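Local coordinates for protein 1-pyrroline-5-carboxylate dehydrogenase (PDB 1UZB) that probably oxidises the aldehyde derived from 1-pyrroline-5-carboxylate to glutamate with a nicotinamide cofactor, as a member of the aldehyde dehydrogenase family, at residues 349-354 against 399-404; 373-378 against 410-415. All blocks are in the same frame, centred on the assembly; numbering follows the deposited sequence.

Contact 1. Residues 349-354 against 399-404; sequences LSVGPA and IAPTVF
T402 OG1 lies between two backbone groups: it gives a hydrogen bond to A400 O and also bonds G389 N, and the bond to A400 O spans P401, the proline on which L349 and V351 both rest. The distance from T402 OG1 to A400 O is 2.8 Å, with an angle of 148° at the carbonyl oxygen and the hydroxyl tilted 31° from the carbonyl plane. The proline ring offers two neighbouring carbons to the loop. L349 slants across one of them, its CD1 methyl 3.9 Å from P401 CG. V351 comes to the other tip to tip: with CG1 anti to the backbone N (chi1 -173°), the second methyl is left to reach the ring, and V351 CG2 sits 3.9 Å from P401 CD. The CG1 branch takes a different direction and passes 4.2 Å from I399 O, a loose approach to the backbone carbonyl two residues before the proline. The two side-chain contacts on the proline are apolar. Y315 of helix 303-315 packs on both L349 and P401, and its hydroxyl bonds T402 O. On the loop side, backbone bonds of S350 and G352 with L360 accompany an extended chain. The arrangement is a loop packed on the entrance to strand 402-405, in the seven-stranded sheet of the catalytic domain of the aldehyde dehydrogenase fold.

Contact 2. Residues 373-378 against 410-415; sequences LSYIEI and KARIAQ
I378 lays its terminal methyl over one face of the R412 guanidinium, with CD1 3.4 Å from R412 NH2 and 3.9 Å from R412 CZ. The two side chains come together at a slant, so the methyl covers one end of the flat group and not its whole width. A bend halfway along the arginine, at chi3 (62°), turns its end back toward the helix. The Y375 ring stands near the other terminal nitrogen, its CE1 4.3 Å from R412 NH1, a looser approach. What fixes these two side chains lies just beyond: E416 accepts the Y375 hydroxyl with one carboxylate oxygen and forms a salt bridge to R412 NE with the other, which would partly offset the arginine's charge. Deeper in, I413 meets the helix backbone. Its CG1 takes the crowded position between the backbone N and the carbonyl carbon (chi1 59°), while CG2 points to the helix and lies 3.7 Å from Y375 O. E382 accepts the backbone N-H groups of R412 and I413, one on each carboxylate oxygen, and so steadies the start of the turn. One turn of helix 366-379 thus packs against the segment leading into the EEIFGP motif, begun by E416, whose second glutamate in related aldehyde dehydrogenases binds the ribose next to the nicotinamide of the cofactor.

The segments alternate along the chain, in the order 349-354, 373-378, 399-404, 410-415, so neither contact is completed before the other has begun. Their centres lie 18 Å apart, on the same side of the chain's centre, and helix 366-379 and strand 402-405 bridge the distance. F404, at the end of contact 1, meets both halves of contact 2: its CZ is 3.4 Å from I376 O and its CG 3.9 Å from I413 CD1. I376 also packs on T402. The helix therefore covers the strand, and the two contacts involve the loop before the helix and the loop after the strand, beside the edge strand 384-387 of the seven-stranded sheet.

Contact 1. Residues 349-354 against 399-404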
loop_
_atom_site.group_PDB
_atom_site.type_symbol
_atom_site.label_atom_id
_atom_site.label_comp_id
_atom_site.label_asym_id
_atom_site.label_seq_id
_atom_site.Cartn_x
_atom_site.Cartn_y
_atom_site.Cartn_z
ATOM N N LEU A 349 19.098 48.529 7.648
ATOM C CA LEU A 349 19.773 47.586 6.763
ATOM C C LEU A 349 21.094 48.134 6.230
ATOM O O LEU A 349 21.164 49.275 5.772
ATOM C CB LEU A 349 18.855 47.226 5.589
ATOM C CG LEU A 349 17.544 46.508 5.918
ATOM C CD1 LEU A 349 16.713 46.373 4.650
ATOM C CD2 LEU A 349 17.834 45.140 6.524
ATOM N N SER A 350 22.141 47.317 6.298
ATOM C CA SER A 350 23.448 47.725 5.798
ATOM C C SER A 350 23.549 47.420 4.308
ATOM O O SER A 350 22.959 46.452 3.820
ATOM C CB SER A 350 24.561 46.995 6.557
ATOM O OG SER A 350 24.480 45.593 6.379
ATOM N N VAL A 351 24.290 48.256 3.589
ATOM C CA VAL A 351 24.474 48.091 2.154
ATOM C C VAL A 351 25.953 48.264 1.835
ATOM O O VAL A 351 26.571 49.244 2.251
ATOM C CB VAL A 351 23.682 49.152 1.360
ATOM C CG1 VAL A 351 23.746 48.845 -0.126
ATOM C CG2 VAL A 351 22.238 49.202 1.844
ATOM N N GLY A 352 26.524 47.320 1.100
ATOM C CA GLY A 352 27.930 47.434 0.762
ATOM C C GLY A 352 28.439 46.244 -0.016
ATOM O O GLY A 352 27.651 45.401 -0.437
ATOM N N PRO A 353 29.758 46.149 -0.237
ATOM C CA PRO A 353 30.339 45.029 -0.981
ATOM C C PRO A 353 29.849 43.701 -0.412
ATOM O O PRO A 353 29.881 43.485 0.803
ATOM C CB PRO A 353 31.835 45.221 -0.777
ATOM C CG PRO A 353 31.967 46.718 -0.672
ATOM C CD PRO A 353 30.801 47.094 0.204
ATOM N N ALA A 354 29.404 42.814 -1.298
ATOM C CA ALA A 354 28.885 41.512 -0.894
ATOM C C ALA A 354 29.847 40.697 -0.023
ATOM O O ALA A 354 29.414 39.984 0.884
ATOM C CB ALA A 354 28.488 40.713 -2.136
ATOM N N ILE A 399 22.136 50.387 -4.329
ATOM C CA ILE A 399 20.883 51.126 -4.253
ATOM C C ILE A 399 20.309 50.921 -2.855
ATOM O O ILE A 399 20.281 49.802 -2.340
ATOM C CB ILE A 399 19.867 50.625 -5.302
ATOM C CG1 ILE A 399 20.443 50.809 -6.706
ATOM C CG2 ILE A 399 18.560 51.392 -5.169
ATOM C CD1 ILE A 399 19.548 50.307 -7.817
ATOM N N ALA A 400 19.862 52.006 -2.238
ATOM C CA ALA A 400 19.309 51.940 -0.893
ATOM C C ALA A 400 17.908 51.339 -0.850
ATOM O O ALA A 400 17.125 51.501 -1.785
ATOM C CB ALA A 400 19.279 53.339 -0.284
ATOM N N PRO A 401 17.582 50.613 0.236
ATOM C CA PRO A 401 16.256 50.008 0.383
ATOM C C PRO A 401 15.264 51.149 0.199
ATOM O O PRO A 401 15.366 52.189 0.855
ATOM C CB PRO A 401 16.282 49.474 1.811
ATOM C CG PRO A 401 17.704 49.051 1.962
ATOM C CD PRO A 401 18.467 50.209 1.344
ATOM N N THR A 402 14.305 50.949 -0.696
ATOM C CA THR A 402 13.339 51.981 -1.019
ATOM C C THR A 402 11.898 51.604 -0.715
ATOM O O THR A 402 11.486 50.458 -0.914
ATOM C CB THR A 402 13.474 52.342 -2.506
ATOM O OG1 THR A 402 14.821 52.761 -2.759
ATOM C CG2 THR A 402 12.511 53.453 -2.892
ATOM N N VAL A 403 11.133 52.583 -0.241
ATOM C CA VAL A 403 9.730 52.372 0.078
ATOM C C VAL A 403 8.854 53.518 -0.409
ATOM O O VAL A 403 9.154 54.694 -0.172
ATOM C CB VAL A 403 9.494 52.237 1.603
ATOM C CG1 VAL A 403 8.011 52.003 1.883
ATOM C CG2 VAL A 403 10.319 51.094 2.164
ATOM N N PHE A 404 7.787 53.166 -1.119
ATOM C CA PHE A 404 6.806 54.140 -1.585
ATOM C C PHE A 404 5.516 53.749 -0.882
ATOM O O PHE A 404 5.229 52.558 -0.732
ATOM C CB PHE A 404 6.559 54.044 -3.093
ATOM C CG PHE A 404 7.670 54.595 -3.943
ATOM C CD1 PHE A 404 8.652 53.758 -4.458
ATOM C CD2 PHE A 404 7.716 55.953 -4.251
ATOM C CE1 PHE A 404 9.667 54.259 -5.273
ATOM C CE2 PHE A 404 8.728 56.467 -5.064
ATOM C CZ PHE A 404 9.703 55.620 -5.577
#

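Contact 2. Residues 373-378 against 410-415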
loop_
_atom_site.group_PDB
_atom_site.type_symbol
_atom_site.label_atom_id
_atom_site.label_comp_id
_atom_site.label_asym_id
_atom_site.label_seq_id
_atom_site.Cartn_x
_atom_site.Cartn_y
_atom_site.Cartn_z
ATOM N N LEU A 373 16.633 52.540 -10.924
ATOM C CA LEU A 373 16.608 53.972 -10.663
ATOM C C LEU A 373 15.544 54.653 -11.521
ATOM O O LEU A 373 14.932 55.629 -11.094
ATOM C CB LEU A 373 17.981 54.591 -10.936
ATOM C CG LEU A 373 19.111 54.129 -10.008
ATOM C CD1 LEU A 373 20.439 54.721 -10.467
ATOM C CD2 LEU A 373 18.799 54.542 -8.575
ATOM N N SER A 374 15.322 54.133 -12.726
ATOM C CA SER A 374 14.309 54.702 -13.609
ATOM C C SER A 374 12.928 54.478 -12.999
ATOM O O SER A 374 12.074 55.370 -13.008
ATOM C CB SER A 374 14.373 54.058 -14.994
ATOM O OG SER A 374 13.394 54.627 -15.848
ATOM N N TYR A 375 12.707 53.277 -12.473
ATOM C CA TYR A 375 11.432 52.960 -11.846
ATOM C C TYR A 375 11.221 53.808 -10.598
ATOM O O TYR A 375 10.088 54.147 -10.257
ATOM C CB TYR A 375 11.356 51.470 -11.501
ATOM C CG TYR A 375 10.727 50.638 -12.595
ATOM C CD1 TYR A 375 9.406 50.857 -12.986
ATOM C CD2 TYR A 375 11.446 49.635 -13.242
ATOM C CE1 TYR A 375 8.815 50.098 -13.994
ATOM C CE2 TYR A 375 10.865 48.868 -14.256
ATOM C CZ TYR A 375 9.549 49.104 -14.623
ATOM O OH TYR A 375 8.956 48.337 -15.601
ATOM N N ILE A 376 12.308 54.157 -9.916
ATOM C CA ILE A 376 12.195 54.990 -8.729
ATOM C C ILE A 376 11.711 56.386 -9.138
ATOM O O ILE A 376 10.886 56.991 -8.451
ATOM C CB ILE A 376 13.548 55.062 -7.971
ATOM C CG1 ILE A 376 13.801 53.721 -7.269
ATOM C CG2 ILE A 376 13.541 56.209 -6.967
ATOM C CD1 ILE A 376 15.180 53.579 -6.644
ATOM N N GLU A 377 12.207 56.888 -10.266
ATOM C CA GLU A 377 11.785 58.202 -10.748
ATOM C C GLU A 377 10.307 58.166 -11.133
ATOM O O GLU A 377 9.567 59.124 -10.897
ATOM C CB GLU A 377 12.637 58.632 -11.945
ATOM C CG GLU A 377 14.050 59.019 -11.553
ATOM C CD GLU A 377 14.066 60.043 -10.436
ATOM O OE1 GLU A 377 13.531 61.153 -10.641
ATOM O OE2 GLU A 377 14.604 59.737 -9.352
ATOM N N ILE A 378 9.882 57.056 -11.723
ATOM C CA ILE A 378 8.488 56.888 -12.109
ATOM C C ILE A 378 7.627 56.843 -10.848
ATOM O O ILE A 378 6.583 57.490 -10.770
ATOM C CB ILE A 378 8.290 55.578 -12.909
ATOM C CG1 ILE A 378 8.981 55.698 -14.270
ATOM C CG2 ILE A 378 6.801 55.276 -13.064
ATOM C CD1 ILE A 378 9.077 54.392 -15.031
ATOM N N LYS A 410 -3.101 50.457 -9.470
ATOM C CA LYS A 410 -2.794 50.361 -10.892
ATOM C C LYS A 410 -1.596 51.185 -11.358
ATOM O O LYS A 410 -1.344 51.302 -12.558
ATOM C CB LYS A 410 -4.038 50.714 -11.713
ATOM C CG LYS A 410 -5.195 49.741 -11.496
ATOM C CD LYS A 410 -6.383 50.062 -12.386
ATOM C CE LYS A 410 -7.541 49.109 -12.122
ATOM N NZ LYS A 410 -7.182 47.689 -12.395
ATOM N N ALA A 411 -0.853 51.752 -10.414
ATOM C CA ALA A 411 0.335 52.533 -10.751
ATOM C C ALA A 411 1.365 51.592 -11.366
ATOM O O ALA A 411 1.371 50.396 -11.071
ATOM C CB ALA A 411 0.908 53.178 -9.506
ATOM N N ARG A 412 2.241 52.118 -12.214
ATOM C CA ARG A 412 3.251 51.274 -12.832
ATOM C C ARG A 412 4.109 50.549 -11.792
ATOM O O ARG A 412 4.430 49.373 -11.968
ATOM C CB ARG A 412 4.141 52.099 -13.764
ATOM C CG ARG A 412 3.393 52.706 -14.941
ATOM C CD ARG A 412 4.358 53.343 -15.921
ATOM N NE ARG A 412 5.279 52.358 -16.482
ATOM C CZ ARG A 412 6.363 52.662 -17.190
ATOM N NH1 ARG A 412 7.144 51.699 -17.658
ATOM N NH2 ARG A 412 6.669 53.933 -17.426
ATOM N N ILE A 413 4.479 51.233 -10.708
ATOM C CA ILE A 413 5.303 50.582 -9.694
ATOM C C ILE A 413 4.536 49.536 -8.888
ATOM O O ILE A 413 5.129 48.810 -8.090
ATOM C CB ILE A 413 5.957 51.592 -8.715
ATOM C CG1 ILE A 413 4.895 52.416 -7.989
ATOM C CG2 ILE A 413 6.935 52.479 -9.473
ATOM C CD1 ILE A 413 5.440 53.170 -6.788
ATOM N N ALA A 414 3.225 49.455 -9.093
ATOM C CA ALA A 414 2.408 48.465 -8.392
ATOM C C ALA A 414 1.979 47.348 -9.346
ATOM O O ALA A 414 1.282 46.412 -8.950
ATOM C CB ALA A 414 1.174 49.127 -7.786
ATOM N N GLN A 415 2.416 47.435 -10.599
ATOM C CA GLN A 415 2.053 46.451 -11.614
ATOM C C GLN A 415 3.235 45.820 -12.342
ATOM O O GLN A 415 3.174 44.655 -12.739
ATOM C CB GLN A 415 1.154 47.106 -12.665
ATOM C CG GLN A 415 -0.208 47.528 -12.165
ATOM C CD GLN A 415 -1.117 46.342 -11.911
ATOM O OE1 GLN A 415 -1.205 45.430 -12.729
ATOM N NE2 GLN A 415 -1.809 46.357 -10.780
#